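Local structure of uridylate-specific endoribonuclease nsp11 (Prrsv 16244b, 5EYI) at residues A[57-60]-A[61-65]; A[116-119]-A[120-124]. The protein is a viral endoribonuclease of the EndoU family that probably cleaves uridine-rich viral RNA and so helps the virus escape host double-stranded RNA sensors. The protein carries 1 engineered substitution. All coordinates share one frame; numbering follows the deposited sequence.

Contact 1: A[57-60]-A[61-65]; sequences RPIH and KYSRA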
ATOM      1  N   ARG A  57      -4.743  17.259  31.620  1.00 25.42           N
ATOM      2  CA  ARG A  57      -4.785  16.030  32.410  1.00 25.65           C
ATOM      3  C   ARG A  57      -6.039  15.256  32.046  1.00 24.77           C
ATOM      4  O   ARG A  57      -7.014  15.858  31.596  1.00 23.67           O
ATOM      5  CB  ARG A  57      -4.840  16.375  33.902  1.00 26.06           C
ATOM      6  CG  ARG A  57      -3.730  17.291  34.373  1.00 26.87           C
ATOM      7  CD  ARG A  57      -3.888  17.608  35.853  1.00 27.79           C
ATOM      8  NE  ARG A  57      -3.548  16.472  36.704  1.00 27.95           N
ATOM      9  CZ  ARG A  57      -3.569  16.478  38.037  1.00 28.47           C
ATOM     10  NH1 ARG A  57      -3.928  17.565  38.719  1.00 28.02           N
ATOM     11  NH2 ARG A  57      -3.234  15.376  38.699  1.00 29.01           N
ATOM     12  N   PRO A  58      -6.043  13.931  32.277  1.00 26.12           N
ATOM     13  CA  PRO A  58      -7.241  13.153  31.931  1.00 27.81           C
ATOM     14  C   PRO A  58      -8.441  13.575  32.769  1.00 29.78           C
ATOM     15  O   PRO A  58      -8.273  13.898  33.943  1.00 31.98           O
ATOM     16  CB  PRO A  58      -6.850  11.693  32.236  1.00 27.59           C
ATOM     17  CG  PRO A  58      -5.436  11.700  32.697  1.00 26.90           C
ATOM     18  CD  PRO A  58      -5.015  13.119  32.953  1.00 26.45           C
ATOM     19  N   ILE A  59      -9.625  13.608  32.155  1.00 31.85           N
ATOM     20  CA  ILE A  59     -10.868  13.974  32.854  1.00 31.96           C
ATOM     21  C   ILE A  59     -11.895  12.846  32.933  1.00 31.78           C
ATOM     22  O   ILE A  59     -12.918  13.006  33.581  1.00 33.01           O
ATOM     23  CB  ILE A  59     -11.524  15.234  32.244  1.00 32.64           C
ATOM     24  CG1 ILE A  59     -12.001  14.995  30.805  1.00 33.58           C
ATOM     25  CG2 ILE A  59     -10.558  16.410  32.292  1.00 32.70           C
ATOM     26  CD1 ILE A  59     -12.790  16.164  30.236  1.00 33.97           C
ATOM     27  N   HIS A  60     -11.622  11.721  32.283  1.00 33.06           N
ATOM     28  CA  HIS A  60     -12.560  10.602  32.203  1.00 34.25           C
ATOM     29  C   HIS A  60     -11.751   9.373  31.818  1.00 35.44           C
ATOM     30  O   HIS A  60     -10.636   9.515  31.318  1.00 34.28           O
ATOM     31  CB  HIS A  60     -13.624  10.887  31.136  1.00 35.25           C
ATOM     32  CG  HIS A  60     -14.848  10.024  31.233  1.00 34.72           C
ATOM     33  ND1 HIS A  60     -14.947   8.788  30.633  1.00 33.55           N
ATOM     34  CD2 HIS A  60     -16.040  10.241  31.836  1.00 34.76           C
ATOM     35  CE1 HIS A  60     -16.134   8.270  30.878  1.00 34.41           C
ATOM     36  NE2 HIS A  60     -16.820   9.135  31.602  1.00 35.69           N
ATOM     37  N   LYS A  61     -12.310   8.181  32.030  1.00 37.35           N
ATOM     38  CA  LYS A  61     -11.685   6.918  31.599  1.00 40.76           C
ATOM     39  C   LYS A  61     -11.427   6.828  30.080  1.00 38.86           C
ATOM     40  O   LYS A  61     -10.544   6.093  29.636  1.00 38.68           O
ATOM     41  CB  LYS A  61     -12.560   5.724  32.049  1.00 45.49           C
ATOM     42  CG  LYS A  61     -12.042   4.320  31.703  1.00 49.86           C
ATOM     43  CD  LYS A  61     -10.595   4.078  32.157  1.00 54.64           C
ATOM     44  CE  LYS A  61     -10.060   2.712  31.731  1.00 56.76           C
ATOM     45  NZ  LYS A  61     -10.419   1.624  32.688  1.00 57.27           N
ATOM     46  N   TYR A  62     -12.186   7.592  29.304  1.00 37.49           N
ATOM     47  CA  TYR A  62     -12.141   7.587  27.858  1.00 36.54           C
ATOM     48  C   TYR A  62     -11.364   8.798  27.331  1.00 32.84           C
ATOM     49  O   TYR A  62     -11.338   9.019  26.120  1.00 30.82           O
ATOM     50  CB  TYR A  62     -13.563   7.610  27.291  1.00 39.79           C
ATOM     51  CG  TYR A  62     -14.436   6.394  27.576  1.00 43.85           C
ATOM     52  CD1 TYR A  62     -13.890   5.111  27.752  1.00 46.33           C
ATOM     53  CD2 TYR A  62     -15.825   6.523  27.613  1.00 44.85           C
ATOM     54  CE1 TYR A  62     -14.706   4.009  27.985  1.00 48.89           C
ATOM     55  CE2 TYR A  62     -16.649   5.429  27.842  1.00 47.11           C
ATOM     56  CZ  TYR A  62     -16.091   4.174  28.028  1.00 48.96           C
ATOM     57  OH  TYR A  62     -16.913   3.093  28.256  1.00 46.94           O
ATOM     58  N   SER A  63     -10.755   9.584  28.226  1.00 28.78           N
ATOM     59  CA  SER A  63      -9.777  10.584  27.822  1.00 27.59           C
ATOM     60  C   SER A  63      -8.645   9.877  27.092  1.00 27.88           C
ATOM     61  O   SER A  63      -8.073   8.917  27.608  1.00 29.39           O
ATOM     62  CB  SER A  63      -9.209  11.349  29.017  1.00 26.41           C
ATOM     63  OG  SER A  63     -10.190  12.183  29.581  1.00 25.02           O
ATOM     64  N   ARG A  64      -8.362  10.346  25.884  1.00 27.63           N
ATOM     65  CA  ARG A  64      -7.338   9.784  25.018  1.00 28.01           C
ATOM     66  C   ARG A  64      -6.125  10.702  25.110  1.00 26.48           C
ATOM     67  O   ARG A  64      -6.229  11.900  24.817  1.00 24.65           O
ATOM     68  CB  ARG A  64      -7.873   9.718  23.580  1.00 30.41           C
ATOM     69  CG  ARG A  64      -6.850   9.546  22.464  1.00 32.46           C
ATOM     70  CD  ARG A  64      -6.234   8.166  22.471  1.00 34.64           C
ATOM     71  NE  ARG A  64      -7.246   7.155  22.204  1.00 35.49           N
ATOM     72  CZ  ARG A  64      -7.099   5.860  22.444  1.00 37.69           C
ATOM     73  NH1 ARG A  64      -5.957   5.382  22.935  1.00 40.87           N
ATOM     74  NH2 ARG A  64      -8.096   5.029  22.181  1.00 37.98           N
ATOM     75  N   ALA A  65      -4.989  10.135  25.519  1.00 25.17           N
ATOM     76  CA  ALA A  65      -3.714  10.839  25.528  1.00 24.99           C
ATOM     77  C   ALA A  65      -3.224  11.044  24.092  1.00 24.27           C
ATOM     78  O   ALA A  65      -3.044  10.079  23.354  1.00 24.09           O
ATOM     79  CB  ALA A  65      -2.684  10.040  26.317  1.00 25.59           C
TER
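S63 OG is gripped by two backbone amides of the segment 57-60. I59 N donates to S63 OG at 3.0 Å, with an angle of 154° at the hydrogen. H60 N lies 3.1 Å from S63 OG, but its bond is bent and weak. The S63 hydroxyl also hydrogen-bonds T90 OG1, a bond that links the turn to the neighbouring strand 85-93. The OG sits beside its own backbone N (chi1 -69°), which aims it back at the I59 and H60 amides. I59 CG1 comes alongside S63 OG at 3.6 Å.

H60 to S63 form a type I beta turn, in the connection from strand 51-55 to strand 64-67 of the N-terminal domain. Its closing bond runs from S63 N to H60 O at 3.1 Å, with the donor well above the carbonyl plane.

The H60 ring adds a second tie. Y62 N meets ND1 of H60 at 3.3 Å, almost in the plane of the imidazole. This bond uses ND1 as acceptor and helps fix the ring's rotation. The H60 and Y62 side chains run side by side, their ring planes 40° apart, and H60 CE1 lies 3.7 Å from Y62 CD2. Both also touch A97 on strand 96-98.

Contact 2: A[116-119]-A[120-124]; sequences EYLD and DRERE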
ATOM      1  N   GLU A 116      12.723  20.365  10.062  1.00 25.99           N
ATOM      2  CA  GLU A 116      13.803  19.614  10.672  1.00 26.68           C
ATOM      3  C   GLU A 116      13.276  18.291  11.203  1.00 24.15           C
ATOM      4  O   GLU A 116      12.099  18.163  11.542  1.00 23.52           O
ATOM      5  CB  GLU A 116      14.409  20.410  11.838  1.00 29.84           C
ATOM      6  CG  GLU A 116      14.843  21.833  11.500  1.00 33.60           C
ATOM      7  CD  GLU A 116      15.904  21.894  10.409  1.00 37.43           C
ATOM      8  OE1 GLU A 116      16.843  21.065  10.418  1.00 41.01           O
ATOM      9  OE2 GLU A 116      15.802  22.781   9.531  1.00 43.80           O
ATOM     10  N   TYR A 117      14.168  17.315  11.280  1.00 22.36           N
ATOM     11  CA  TYR A 117      13.915  16.076  11.992  1.00 22.01           C
ATOM     12  C   TYR A 117      13.714  16.385  13.471  1.00 21.97           C
ATOM     13  O   TYR A 117      14.315  17.315  13.994  1.00 22.20           O
ATOM     14  CB  TYR A 117      15.094  15.119  11.832  1.00 21.89           C
ATOM     15  CG  TYR A 117      15.283  14.597  10.423  1.00 21.59           C
ATOM     16  CD1 TYR A 117      14.356  13.730   9.850  1.00 20.97           C
ATOM     17  CD2 TYR A 117      16.393  14.966   9.665  1.00 21.73           C
ATOM     18  CE1 TYR A 117      14.528  13.243   8.562  1.00 21.07           C
ATOM     19  CE2 TYR A 117      16.577  14.484   8.377  1.00 21.26           C
ATOM     20  CZ  TYR A 117      15.649  13.622   7.830  1.00 20.71           C
ATOM     21  OH  TYR A 117      15.830  13.152   6.555  1.00 19.91           O
ATOM     22  N   LEU A 118      12.845  15.642  14.136  1.00 22.34           N
ATOM     23  CA  LEU A 118      12.625  15.869  15.563  1.00 23.22           C
ATOM     24  C   LEU A 118      13.764  15.301  16.392  1.00 24.07           C
ATOM     25  O   LEU A 118      14.021  15.794  17.480  1.00 24.17           O
ATOM     26  CB  LEU A 118      11.287  15.291  16.032  1.00 23.23           C
ATOM     27  CG  LEU A 118      10.030  15.874  15.371  1.00 22.99           C
ATOM     28  CD1 LEU A 118       8.788  15.317  16.049  1.00 23.15           C
ATOM     29  CD2 LEU A 118      10.013  17.390  15.415  1.00 22.94           C
ATOM     30  N   ASP A 119      14.439  14.274  15.881  1.00 25.65           N
ATOM     31  CA  ASP A 119      15.575  13.665  16.578  1.00 25.88           C
ATOM     32  C   ASP A 119      16.366  12.748  15.635  1.00 27.09           C
ATOM     33  O   ASP A 119      15.999  12.598  14.457  1.00 26.46           O
ATOM     34  CB  ASP A 119      15.093  12.910  17.835  1.00 25.69           C
ATOM     35  CG  ASP A 119      14.068  11.821  17.536  1.00 25.22           C
ATOM     36  OD1 ASP A 119      14.065  11.236  16.439  1.00 26.20           O
ATOM     37  OD2 ASP A 119      13.263  11.524  18.429  1.00 25.22           O
ATOM     38  N   ASP A 120      17.444  12.150  16.148  1.00 28.07           N
ATOM     39  CA  ASP A 120      18.273  11.217  15.369  1.00 29.81           C
ATOM     40  C   ASP A 120      17.534   9.969  14.939  1.00 28.29           C
ATOM     41  O   ASP A 120      17.822   9.414  13.874  1.00 27.29           O
ATOM     42  CB  ASP A 120      19.506  10.756  16.162  1.00 32.85           C
ATOM     43  CG  ASP A 120      20.585  11.799  16.226  1.00 35.15           C
ATOM     44  OD1 ASP A 120      20.768  12.562  15.248  1.00 35.33           O
ATOM     45  OD2 ASP A 120      21.272  11.832  17.268  1.00 41.79           O
ATOM     46  N   ARG A 121      16.613   9.509  15.778  1.00 26.97           N
ATOM     47  CA  ARG A 121      15.837   8.326  15.444  1.00 27.87           C
ATOM     48  C   ARG A 121      15.017   8.536  14.155  1.00 25.98           C
ATOM     49  O   ARG A 121      14.954   7.648  13.302  1.00 24.11           O
ATOM     50  CB  ARG A 121      14.944   7.929  16.613  1.00 30.28           C
ATOM     51  CG  ARG A 121      14.458   6.498  16.553  1.00 33.17           C
ATOM     52  CD  ARG A 121      13.438   6.241  17.647  1.00 36.27           C
ATOM     53  NE  ARG A 121      12.780   4.949  17.471  1.00 39.10           N
ATOM     54  CZ  ARG A 121      11.662   4.564  18.094  1.00 42.49           C
ATOM     55  NH1 ARG A 121      11.034   5.363  18.961  1.00 43.91           N
ATOM     56  NH2 ARG A 121      11.151   3.363  17.838  1.00 43.98           N
ATOM     57  N   GLU A 122      14.434   9.726  14.000  1.00 25.03           N
ATOM     58  CA  GLU A 122      13.669  10.048  12.796  1.00 24.24           C
ATOM     59  C   GLU A 122      14.570  10.146  11.567  1.00 23.92           C
ATOM     60  O   GLU A 122      14.250   9.600  10.505  1.00 24.04           O
ATOM     61  CB  GLU A 122      12.877  11.347  12.977  1.00 23.98           C
ATOM     62  CG  GLU A 122      11.879  11.569  11.854  1.00 23.60           C
ATOM     63  CD  GLU A 122      10.948  12.739  12.089  1.00 23.71           C
ATOM     64  OE1 GLU A 122      11.423  13.845  12.426  1.00 22.91           O
ATOM     65  OE2 GLU A 122       9.726  12.553  11.898  1.00 23.19           O
ATOM     66  N   ARG A 123      15.690  10.847  11.719  1.00 24.38           N
ATOM     67  CA  ARG A 123      16.733  10.916  10.685  1.00 24.74           C
ATOM     68  C   ARG A 123      17.103   9.524  10.184  1.00 24.56           C
ATOM     69  O   ARG A 123      17.188   9.288   8.976  1.00 24.15           O
ATOM     70  CB  ARG A 123      17.963  11.629  11.255  1.00 25.50           C
ATOM     71  CG  ARG A 123      19.119  11.841  10.299  1.00 26.22           C
ATOM     72  CD  ARG A 123      20.213  12.673  10.953  1.00 26.00           C
ATOM     73  NE  ARG A 123      19.910  14.109  11.014  1.00 26.12           N
ATOM     74  CZ  ARG A 123      20.017  14.980  10.000  1.00 26.90           C
ATOM     75  NH1 ARG A 123      20.407  14.598   8.770  1.00 26.33           N
ATOM     76  NH2 ARG A 123      19.724  16.268  10.212  1.00 26.41           N
ATOM     77  N   GLU A 124      17.290   8.606  11.128  1.00 25.50           N
ATOM     78  CA  GLU A 124      17.649   7.218  10.839  1.00 26.81           C
ATOM     79  C   GLU A 124      16.549   6.483  10.065  1.00 25.65           C
ATOM     80  O   GLU A 124      16.849   5.783   9.081  1.00 23.63           O
ATOM     81  CB  GLU A 124      18.008   6.479  12.141  1.00 29.38           C
ATOM     82  CG  GLU A 124      18.135   4.965  12.030  1.00 33.30           C
ATOM     83  CD  GLU A 124      18.955   4.353  13.167  1.00 37.41           C
ATOM     84  OE1 GLU A 124      18.445   4.290  14.315  1.00 41.32           O
TER
HETATM   85  O   HOH W   1      17.988  11.262   6.924  1.00 20.21           O
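D120 opens the helix 120-128 directly after the N-cap residue D119, whose OD1 accepts from E122 N. R121 follows with CB 3.4 Å from D119 OD1. Its extended chain leads away from the turn to a salt bridge with E189.

E122 makes the central links. The capping bond from E122 N to D119 OD1 measures 2.9 Å and meets that oxygen nearly end-on. D119 CG lies between its own N and carbonyl carbon (chi1 58°), which turns OD1 toward the amides of the first turn. The other oxygen, D119 OD2, bonds Y184 OH. The extended E122 chain reaches back to the loop, and its OE1 accepts from L118 N at 2.9 Å, nearly straight at 166°. The same OE1 forms a salt bridge with R109, and OE2 accepts from L185 N. This buried carboxylate is therefore held at both oxygens. E122 CG lies at the edge of the Y117 ring.

R123 N donates to D119 O at 3.3 Å, the first regular helical bond. R123 CA sits 3.8 Å from the Y117 ring centroid, over one face, in a CH-pi contact. The R123 guanidinium has Y117 CD2 over one face, with CZ 3.6 Å from it, but the guanidinium and ring planes are steeply inclined, 64° apart. A water joins Y117 OH to R123 O.

Through R109, E122 ties the start of helix 120-128 to helix 109-112, while Y184 and L185 hold it to the loop after strand 173-180.

Overall arrangement
Contact 1 and contact 2 lie in different parts of the chain, the first in the N-terminal domain and the second in the C-terminal NendoU domain. Their centres are 29 Å apart, and their nearest atoms are about 15 Å apart, so they do not touch. Contact 1 shapes a connection between two strands, whereas contact 2 starts a helix. In both, a side-chain oxygen accepts from backbone amides. Contact 2 is the nearer of the two to the predicted active site, yet not part of it: the side chain of Y117 is about 12 Å from those of H131 and H146. No residue of contact 1 lines the 2-(2-methoxyethoxy)ethanol pocket, which includes L56 and Y71 of the same domain.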